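Local coordinates for hypothetical protein, IPT/TIG domain protein (Bacteroides ovatus, PDB 4HW6) that is of unknown function but, as a two-domain protein with an IPT/TIG domain and a six-bladed beta-propeller, probably serves as an auxiliary nutrient-binding, perhaps carbohydrate-binding, protein, at residues A[294-299]-A[313-319]; A[141-145]-A[337-341]; A[353-357]-A[369-373]. All coordinates share one frame; numbering follows the deposited sequence.

Contact 1. Residues A[294-299]-A[313-319]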
loop_
_atom_site.group_PDB
_atom_site.type_symbol
_atom_site.label_atom_id
_atom_site.label_comp_id
_atom_site.label_asym_id
_atom_site.label_seq_id
_atom_site.Cartn_x
_atom_site.Cartn_y
_atom_site.Cartn_z
ATOM N N LYS A 294 -15.825 9.221 -14.362
ATOM C CA LYS A 294 -16.628 8.445 -15.322
ATOM C C LYS A 294 -16.596 6.937 -15.101
ATOM O O LYS A 294 -17.220 6.177 -15.856
ATOM C CB LYS A 294 -16.205 8.741 -16.767
ATOM C CG LYS A 294 -16.141 10.204 -17.116
ATOM C CD LYS A 294 -17.450 10.920 -16.955
ATOM C CE LYS A 294 -17.303 12.331 -17.505
ATOM N NZ LYS A 294 -18.577 13.079 -17.406
ATOM N N HIS A 295 -15.915 6.497 -14.050
ATOM C CA HIS A 295 -16.111 5.145 -13.511
ATOM C C HIS A 295 -15.533 4.071 -14.423
ATOM O O HIS A 295 -16.084 2.992 -14.549
ATOM C CB HIS A 295 -17.590 4.913 -13.225
ATOM C CG HIS A 295 -18.230 6.072 -12.552
ATOM N ND1 HIS A 295 -17.826 6.505 -11.315
ATOM C CD2 HIS A 295 -19.206 6.916 -12.956
ATOM C CE1 HIS A 295 -18.521 7.584 -10.982
ATOM N NE2 HIS A 295 -19.381 7.843 -11.956
ATOM N N CYS A 296 -14.374 4.345 -14.987
ATOM C CA CYS A 296 -13.732 3.379 -15.876
ATOM C C CYS A 296 -12.244 3.632 -15.910
ATOM O O CYS A 296 -11.760 4.674 -15.433
ATOM C CB CYS A 296 -14.376 3.388 -17.251
ATOM S SG CYS A 296 -14.364 4.988 -18.038
ATOM N N ILE A 297 -11.510 2.623 -16.372
ATOM C CA ILE A 297 -10.074 2.699 -16.507
ATOM C C ILE A 297 -9.716 2.360 -17.961
ATOM O O ILE A 297 -10.195 1.364 -18.518
ATOM C CB ILE A 297 -9.344 1.728 -15.541
ATOM C CG1 ILE A 297 -9.662 2.055 -14.077
ATOM C CG2 ILE A 297 -7.826 1.769 -15.805
ATOM C CD1 ILE A 297 -9.115 1.044 -13.066
ATOM N N TYR A 298 -8.891 3.200 -18.567
ATOM C CA TYR A 298 -8.382 2.974 -19.907
ATOM C C TYR A 298 -6.893 2.689 -19.831
ATOM O O TYR A 298 -6.226 2.982 -18.816
ATOM C CB TYR A 298 -8.557 4.234 -20.766
ATOM C CG TYR A 298 -9.921 4.543 -21.331
ATOM C CD1 TYR A 298 -11.048 4.610 -20.527
ATOM C CD2 TYR A 298 -10.067 4.862 -22.683
ATOM C CE1 TYR A 298 -12.293 4.963 -21.052
ATOM C CE2 TYR A 298 -11.308 5.198 -23.210
ATOM C CZ TYR A 298 -12.423 5.247 -22.380
ATOM O OH TYR A 298 -13.657 5.615 -22.919
ATOM N N ARG A 299 -6.369 2.140 -20.928
ATOM C CA ARG A 299 -4.927 1.960 -21.092
ATOM C C ARG A 299 -4.429 2.757 -22.300
ATOM O O ARG A 299 -5.070 2.775 -23.360
ATOM C CB ARG A 299 -4.596 0.469 -21.257
ATOM C CG ARG A 299 -3.186 0.175 -21.775
ATOM C CD ARG A 299 -2.752 -1.243 -21.481
ATOM N NE ARG A 299 -1.733 -1.723 -22.400
ATOM C CZ ARG A 299 -1.212 -2.950 -22.362
ATOM N NH1 ARG A 299 -1.616 -3.805 -21.443
ATOM N NH2 ARG A 299 -0.297 -3.328 -23.246
ATOM N N TYR A 313 -7.562 3.001 -24.948
ATOM C CA TYR A 313 -8.728 2.120 -25.033
ATOM C C TYR A 313 -9.201 1.705 -23.657
ATOM O O TYR A 313 -8.394 1.552 -22.748
ATOM C CB TYR A 313 -8.433 0.886 -25.904
ATOM C CG TYR A 313 -7.300 0.023 -25.423
ATOM C CD1 TYR A 313 -7.516 -1.001 -24.508
ATOM C CD2 TYR A 313 -6.008 0.207 -25.912
ATOM C CE1 TYR A 313 -6.484 -1.780 -24.070
ATOM C CE2 TYR A 313 -4.961 -0.608 -25.493
ATOM C CZ TYR A 313 -5.215 -1.591 -24.567
ATOM O OH TYR A 313 -4.204 -2.446 -24.148
ATOM N N ILE A 314 -10.499 1.446 -23.528
ATOM C CA ILE A 314 -11.065 1.070 -22.229
ATOM C C ILE A 314 -10.666 -0.350 -21.850
ATOM O O ILE A 314 -10.603 -1.259 -22.712
ATOM C CB ILE A 314 -12.613 1.255 -22.197
ATOM C CG1 ILE A 314 -13.151 1.172 -20.778
ATOM C CG2 ILE A 314 -13.320 0.231 -23.098
ATOM C CD1 ILE A 314 -14.569 1.699 -20.684
ATOM N N VAL A 315 -10.355 -0.520 -20.561
ATOM C CA VAL A 315 -10.003 -1.819 -20.011
ATOM C C VAL A 315 -11.102 -2.383 -19.113
ATOM O O VAL A 315 -11.414 -3.582 -19.207
ATOM C CB VAL A 315 -8.633 -1.765 -19.301
ATOM C CG1 VAL A 315 -8.321 -3.072 -18.567
ATOM C CG2 VAL A 315 -7.553 -1.459 -20.337
ATOM N N CYS A 316 -11.664 -1.558 -18.244
ATOM C CA CYS A 316 -12.719 -2.001 -17.361
ATOM C C CYS A 316 -13.686 -0.911 -16.979
ATOM O O CYS A 316 -13.420 0.273 -17.131
ATOM C CB CYS A 316 -12.154 -2.714 -16.127
ATOM S SG CYS A 316 -11.318 -1.609 -15.007
ATOM N N GLY A 317 -14.839 -1.335 -16.507
ATOM C CA GLY A 317 -15.916 -0.418 -16.210
ATOM C C GLY A 317 -16.703 -0.067 -17.447
ATOM O O GLY A 317 -16.404 -0.523 -18.555
ATOM N N GLN A 318 -17.720 0.764 -17.240
ATOM C CA GLN A 318 -18.474 1.368 -18.325
ATOM C C GLN A 318 -18.558 2.859 -18.059
ATOM O O GLN A 318 -19.004 3.299 -17.000
ATOM C CB GLN A 318 -19.869 0.772 -18.448
ATOM C CG GLN A 318 -20.614 1.346 -19.625
ATOM C CD GLN A 318 -21.915 0.638 -19.886
ATOM O OE1 GLN A 318 -21.933 -0.467 -20.448
ATOM N NE2 GLN A 318 -23.002 1.246 -19.462
ATOM N N HIS A 319 -18.085 3.618 -19.037
ATOM C CA HIS A 319 -18.057 5.069 -18.978
ATOM C C HIS A 319 -19.433 5.617 -18.596
ATOM O O HIS A 319 -20.433 5.306 -19.250
ATOM C CB HIS A 319 -17.642 5.569 -20.355
ATOM C CG HIS A 319 -17.256 7.016 -20.421
ATOM N ND1 HIS A 319 -18.136 8.046 -20.165
ATOM C CD2 HIS A 319 -16.105 7.593 -20.846
ATOM C CE1 HIS A 319 -17.533 9.200 -20.412
ATOM N NE2 HIS A 319 -16.296 8.954 -20.828
HETATM O O HOH W 1 -18.307 1.408 -14.318
#
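Lys294 lays its CB over the centre of the His319 imidazole, 3.9 Å from the ring centroid and almost on the ring normal, a CH-pi contact. The Lys294 chain bends at chi2, which keeps CG over the same face, above CE1, before the amine leads away. The Tyr298 hydroxyl comes near the plane at an edge of that imidazole; its own hydrogen bond goes to Asp270, while NE2 of His319 is bonded to Thr271. The Tyr298 ring in turn carries Ile314 on one face, with CB of Ile314 3.9 Å from the centroid, and has the sulfur of Cys296 at its rim, in plane. On the Tyr313 ring, one face takes the carbonyl O and CB of Arg299. Tyr313 has CG wedged between backbone N and carbonyl carbon (chi1 60°), and its ring therefore runs alongside the extended arginine, with OH over a face of the guanidinium; NE of Arg299 is salt-bridged to Asp301.

The backbones pair antiparallel. Arg299 and Tyr313 exchange two bonds, N of Arg299 to O of Tyr313 at 2.8 Å and the reverse at 3.0 Å. At Ile297 the ladder slips by one residue: its O receives N of Val315 at 2.8 Å and N of Cys316 at 3.3 Å, both in the carbonyl plane, while its N reaches O of Cys316. Beyond the slip, a water takes the N-H of Gln318 and donates to O of His295. Gly317 sits where a CB would collide with O of His295. Two residues facing one define a classic beta bulge, here in the hairpin of strand 296-301 and the edge strand 313-315 of a four-stranded propeller blade.

Contact 2. Residues A[141-145]-A[337-341]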
loop_
_atom_site.group_PDB
_atom_site.type_symbol
_atom_site.label_atom_id
_atom_site.label_comp_id
_atom_site.label_asym_id
_atom_site.label_seq_id
_atom_site.Cartn_x
_atom_site.Cartn_y
_atom_site.Cartn_z
ATOM N N ILE A 141 -6.867 13.136 2.368
ATOM C CA ILE A 141 -5.737 12.302 1.975
ATOM C C ILE A 141 -5.926 11.928 0.486
ATOM O O ILE A 141 -6.416 10.856 0.146
ATOM C CB ILE A 141 -5.616 11.052 2.880
ATOM C CG1 ILE A 141 -5.740 11.405 4.372
ATOM C CG2 ILE A 141 -4.263 10.380 2.641
ATOM C CD1 ILE A 141 -6.059 10.191 5.248
ATOM N N TRP A 142 -5.536 12.834 -0.400
ATOM C CA TRP A 142 -6.041 12.830 -1.760
ATOM C C TRP A 142 -5.223 11.927 -2.693
ATOM O O TRP A 142 -5.783 11.103 -3.413
ATOM C CB TRP A 142 -6.117 14.280 -2.280
ATOM C CG TRP A 142 -6.569 14.387 -3.699
ATOM C CD1 TRP A 142 -5.824 14.821 -4.749
ATOM C CD2 TRP A 142 -7.848 14.042 -4.221
ATOM N NE1 TRP A 142 -6.559 14.757 -5.905
ATOM C CE2 TRP A 142 -7.805 14.276 -5.615
ATOM C CE3 TRP A 142 -9.031 13.568 -3.654
ATOM C CZ2 TRP A 142 -8.900 14.058 -6.440
ATOM C CZ3 TRP A 142 -10.123 13.348 -4.481
ATOM C CH2 TRP A 142 -10.041 13.575 -5.860
ATOM N N ARG A 143 -3.910 12.121 -2.726
ATOM C CA ARG A 143 -3.000 11.268 -3.498
ATOM C C ARG A 143 -1.702 11.099 -2.717
ATOM O O ARG A 143 -1.114 12.096 -2.271
ATOM C CB ARG A 143 -2.640 11.881 -4.855
ATOM C CG ARG A 143 -3.799 12.124 -5.801
ATOM C CD ARG A 143 -4.361 10.828 -6.357
ATOM N NE ARG A 143 -5.465 11.081 -7.301
ATOM C CZ ARG A 143 -6.771 11.005 -7.033
ATOM N NH1 ARG A 143 -7.222 10.718 -5.826
ATOM N NH2 ARG A 143 -7.650 11.221 -8.008
HETATM N N MSE A 144 -1.250 9.849 -2.577
HETATM C CA MSE A 144 -0.031 9.500 -1.842
HETATM C C MSE A 144 1.115 9.113 -2.752
HETATM O O MSE A 144 0.906 8.573 -3.851
HETATM C CB MSE A 144 -0.257 8.241 -0.982
HETATM C CG MSE A 144 -1.124 8.395 0.149
HETATM SE SE MSE A 144 -1.404 6.594 0.911
HETATM C CE MSE A 144 -2.270 7.283 2.492
HETATM N N MSE A 145 2.333 9.347 -2.264
HETATM C CA MSE A 145 3.531 8.881 -2.968
HETATM C C MSE A 145 4.721 8.769 -2.009
HETATM O O MSE A 145 5.032 9.699 -1.260
HETATM C CB MSE A 145 3.825 9.890 -4.073
HETATM C CG MSE A 145 5.045 9.687 -4.859
HETATM SE SE MSE A 145 4.837 8.402 -6.276
HETATM C CE MSE A 145 2.927 8.356 -6.539
ATOM N N PRO A 337 -13.366 5.511 -9.112
ATOM C CA PRO A 337 -12.008 5.018 -8.948
ATOM C C PRO A 337 -11.069 6.213 -8.842
ATOM O O PRO A 337 -11.147 7.137 -9.651
ATOM C CB PRO A 337 -11.757 4.247 -10.234
ATOM C CG PRO A 337 -12.657 4.878 -11.254
ATOM C CD PRO A 337 -13.894 5.228 -10.444
ATOM N N ASN A 338 -10.221 6.218 -7.830
ATOM C CA ASN A 338 -9.353 7.335 -7.551
ATOM C C ASN A 338 -7.891 6.954 -7.768
ATOM O O ASN A 338 -7.519 6.773 -8.933
ATOM C CB ASN A 338 -9.686 7.996 -6.209
ATOM C CG ASN A 338 -10.626 9.189 -6.398
ATOM O OD1 ASN A 338 -10.170 10.331 -6.435
ATOM N ND2 ASN A 338 -11.930 8.921 -6.607
ATOM N N GLN A 339 -7.063 6.819 -6.735
ATOM C CA GLN A 339 -5.679 6.466 -6.970
ATOM C C GLN A 339 -5.523 4.959 -7.147
ATOM O O GLN A 339 -6.276 4.171 -6.565
ATOM C CB GLN A 339 -4.786 6.943 -5.824
ATOM C CG GLN A 339 -3.321 6.769 -6.117
ATOM C CD GLN A 339 -2.407 7.485 -5.129
ATOM O OE1 GLN A 339 -2.800 7.780 -4.001
ATOM N NE2 GLN A 339 -1.161 7.755 -5.561
ATOM N N GLY A 340 -4.609 4.579 -8.024
ATOM C CA GLY A 340 -4.148 3.214 -8.107
ATOM C C GLY A 340 -2.653 3.064 -8.187
ATOM O O GLY A 340 -1.953 3.975 -8.598
ATOM N N ILE A 341 -2.176 1.871 -7.838
ATOM C CA ILE A 341 -0.758 1.552 -7.873
ATOM C C ILE A 341 -0.534 0.134 -8.362
ATOM O O ILE A 341 -1.380 -0.738 -8.205
ATOM C CB ILE A 341 -0.107 1.682 -6.483
ATOM C CG1 ILE A 341 -0.864 0.809 -5.444
ATOM C CG2 ILE A 341 -0.074 3.148 -6.061
ATOM C CD1 ILE A 341 -0.117 0.670 -4.139
#
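Gln339 reaches across to the backbone of Met144, and its side chain can be followed outward. CB lies 3.9 Å from CD of Arg143, whose chain slides past in the opposite direction, and CG keeps close to the same methylene. With CG anti to the backbone N (chi1 -172°) and the chain extended beyond it, the amide arrives at Met144, a selenomethionine. There OE1 accepts the N-H of Met144 at 3.0 Å, nearly straight at 174°, and also takes the N-H of Ile407. NE2 donates to O of Met144 at 2.8 Å, in the carbonyl plane on a lone pair. One amide thus imitates a strand neighbour for a single residue. Strands 143-146 and 337-344 are edge strands of two different propeller blades; the segments 143-145 and 337-341 run nearly parallel, their axes no closer than 8.0 Å, so side chains bridge the gap. The second bridge is Arg143. Its NH1 and NH2 both point end-on at OD1 of Asn338, at 3.0 and 3.1 Å, and that oxygen lies in the guanidinium plane; ND2 of Asn338 is bonded to O of Gly336. NH1 also donates to O of Trp142, at 2.8 Å. The indole of Trp142 covers one face of the guanidinium, and the backbone at Asn338 and Gln339 lies over the opposite one, so the buried group is sandwiched and its rotation is fixed.

Contact 3. Residues A[353-357]-A[369-373]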
loop_
_atom_site.group_PDB
_atom_site.type_symbol
_atom_site.label_atom_id
_atom_site.label_comp_id
_atom_site.label_asym_id
_atom_site.label_seq_id
_atom_site.Cartn_x
_atom_site.Cartn_y
_atom_site.Cartn_z
ATOM N N ASP A 353 3.314 -9.607 -17.784
ATOM C CA ASP A 353 2.922 -8.636 -16.759
ATOM C C ASP A 353 2.987 -9.268 -15.372
ATOM O O ASP A 353 2.221 -10.158 -15.054
ATOM C CB ASP A 353 1.516 -8.094 -17.023
ATOM C CG ASP A 353 1.222 -6.828 -16.242
ATOM O OD1 ASP A 353 1.926 -6.507 -15.255
ATOM O OD2 ASP A 353 0.268 -6.118 -16.616
ATOM N N GLU A 354 3.913 -8.792 -14.548
ATOM C CA GLU A 354 4.120 -9.355 -13.231
ATOM C C GLU A 354 3.373 -8.611 -12.141
ATOM O O GLU A 354 3.556 -8.939 -10.970
ATOM C CB GLU A 354 5.629 -9.393 -12.918
ATOM C CG GLU A 354 6.358 -10.468 -13.720
ATOM C CD GLU A 354 7.837 -10.579 -13.368
ATOM O OE1 GLU A 354 8.487 -9.519 -13.193
ATOM O OE2 GLU A 354 8.340 -11.727 -13.287
ATOM N N TYR A 355 2.492 -7.678 -12.513
ATOM C CA TYR A 355 1.847 -6.749 -11.553
ATOM C C TYR A 355 0.332 -6.814 -11.565
ATOM O O TYR A 355 -0.278 -6.949 -12.620
ATOM C CB TYR A 355 2.239 -5.290 -11.842
ATOM C CG TYR A 355 3.702 -5.033 -11.619
ATOM C CD1 TYR A 355 4.614 -5.292 -12.618
ATOM C CD2 TYR A 355 4.167 -4.576 -10.392
ATOM C CE1 TYR A 355 5.968 -5.099 -12.418
ATOM C CE2 TYR A 355 5.520 -4.394 -10.167
ATOM C CZ TYR A 355 6.411 -4.637 -11.195
ATOM O OH TYR A 355 7.769 -4.471 -11.028
ATOM N N ASP A 356 -0.263 -6.704 -10.374
ATOM C CA ASP A 356 -1.652 -6.358 -10.240
ATOM C C ASP A 356 -1.756 -4.843 -10.011
ATOM O O ASP A 356 -0.804 -4.209 -9.563
ATOM C CB ASP A 356 -2.281 -7.089 -9.052
ATOM C CG ASP A 356 -2.741 -8.498 -9.383
ATOM O OD1 ASP A 356 -3.151 -8.775 -10.527
ATOM O OD2 ASP A 356 -2.734 -9.354 -8.462
ATOM N N PHE A 357 -2.915 -4.276 -10.321
ATOM C CA PHE A 357 -3.186 -2.852 -10.151
ATOM C C PHE A 357 -4.245 -2.697 -9.041
ATOM O O PHE A 357 -5.428 -3.009 -9.248
ATOM C CB PHE A 357 -3.666 -2.247 -11.471
ATOM C CG PHE A 357 -3.763 -0.735 -11.459
ATOM C CD1 PHE A 357 -2.600 0.051 -11.352
ATOM C CD2 PHE A 357 -4.991 -0.099 -11.601
ATOM C CE1 PHE A 357 -2.680 1.442 -11.371
ATOM C CE2 PHE A 357 -5.063 1.283 -11.627
ATOM C CZ PHE A 357 -3.908 2.042 -11.518
ATOM N N VAL A 369 -8.935 -4.625 -7.256
ATOM C CA VAL A 369 -7.764 -5.047 -8.015
ATOM C C VAL A 369 -8.161 -5.252 -9.446
ATOM O O VAL A 369 -9.183 -5.895 -9.712
ATOM C CB VAL A 369 -7.174 -6.347 -7.466
ATOM C CG1 VAL A 369 -5.870 -6.673 -8.184
ATOM C CG2 VAL A 369 -6.930 -6.231 -5.980
ATOM N N LEU A 370 -7.359 -4.701 -10.356
ATOM C CA LEU A 370 -7.474 -4.965 -11.790
ATOM C C LEU A 370 -6.281 -5.826 -12.191
ATOM O O LEU A 370 -5.127 -5.415 -12.035
ATOM C CB LEU A 370 -7.477 -3.635 -12.551
ATOM C CG LEU A 370 -7.461 -3.714 -14.090
ATOM C CD1 LEU A 370 -8.654 -4.499 -14.640
ATOM C CD2 LEU A 370 -7.443 -2.296 -14.642
ATOM N N THR A 371 -6.556 -7.016 -12.703
ATOM C CA THR A 371 -5.500 -7.943 -13.088
ATOM C C THR A 371 -5.137 -7.744 -14.547
ATOM O O THR A 371 -5.873 -7.068 -15.280
ATOM C CB THR A 371 -5.928 -9.391 -12.850
ATOM O OG1 THR A 371 -6.967 -9.744 -13.790
ATOM C CG2 THR A 371 -6.450 -9.547 -11.430
ATOM N N PRO A 372 -3.997 -8.307 -14.967
ATOM C CA PRO A 372 -3.593 -8.140 -16.361
ATOM C C PRO A 372 -4.570 -8.708 -17.391
ATOM O O PRO A 372 -4.597 -8.225 -18.509
ATOM C CB PRO A 372 -2.262 -8.877 -16.432
ATOM C CG PRO A 372 -1.714 -8.747 -15.044
ATOM C CD PRO A 372 -2.919 -8.897 -14.147
ATOM N N GLU A 373 -5.385 -9.689 -17.028
ATOM C CA GLU A 373 -6.416 -10.141 -17.971
ATOM C C GLU A 373 -7.598 -9.176 -18.083
ATOM O O GLU A 373 -8.462 -9.346 -18.939
ATOM C CB GLU A 373 -6.892 -11.552 -17.622
ATOM C CG GLU A 373 -7.793 -11.677 -16.403
ATOM C CD GLU A 373 -8.350 -13.097 -16.209
ATOM O OE1 GLU A 373 -8.361 -13.875 -17.178
ATOM O OE2 GLU A 373 -8.780 -13.440 -15.081
#
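Two backbone hydrogen bonds join Phe357 and Leu370: N of Phe357 to O of Leu370 at 3.0 Å, and N of Leu370 to O of Phe357 at 2.8 Å. They make an antiparallel hydrogen-bonded pair in the hairpin of strands 355-361 and 366-370. The same Phe357 oxygen also receives a CA-H contact from Val369.

Apolar contacts flank the pair. CB of Leu370 lies at the edge of the Phe357 ring, and CG1 of Val369 touches CB of Asp356 at 3.7 Å.

Where the strands part, carboxylates meet carbon. Asp353, its CG anti to the backbone N (chi1 -164°), sets OD2 3.6 Å from CG of Pro372. Its OD1 accepts the N-H of Tyr355 at 3.0 Å, closing an Asx turn, and a bond from His281. Replacing Asp353 with an alanine would probably undo the Asx turn, leaving the Tyr355 N-H and His281 without this acceptor and Pro372 with less to pack on.

OD1 of Asp356 meets CG2 of Thr371 at 3.5 Å and is bonded to Tyr348, OD2 to Asn345. The hydrogen bonds of both acids thus go to their own side of the hairpin or to outside partners, and the acids offer segment 369-373 chiefly van der Waals contact.

In the fold
Contacts 1 and 3 are hairpins of two different propeller blades, whereas contact 2 joins blades far apart in sequence, and the loop it closes encloses contact 1. Centres stand about 15 Å apart for contacts 1 and 3, and about 17 Å for contact 2 from either. Leu370 links the two hairpins: its CD1 packs 3.9 Å from SG of Cys316, and its CD2 touches Ile297 and Val315. Pro337 CD rests 3.8 Å from CA of His295, joining contacts 1 and 2. The Phe357 ring of contact 3 lies against Gly340 and Ile341 of contact 2. The side chains of Arg299 and Asp353 each lie about 4 Å from a bound 1,2-ethanediol, probably from the crystallisation liquor.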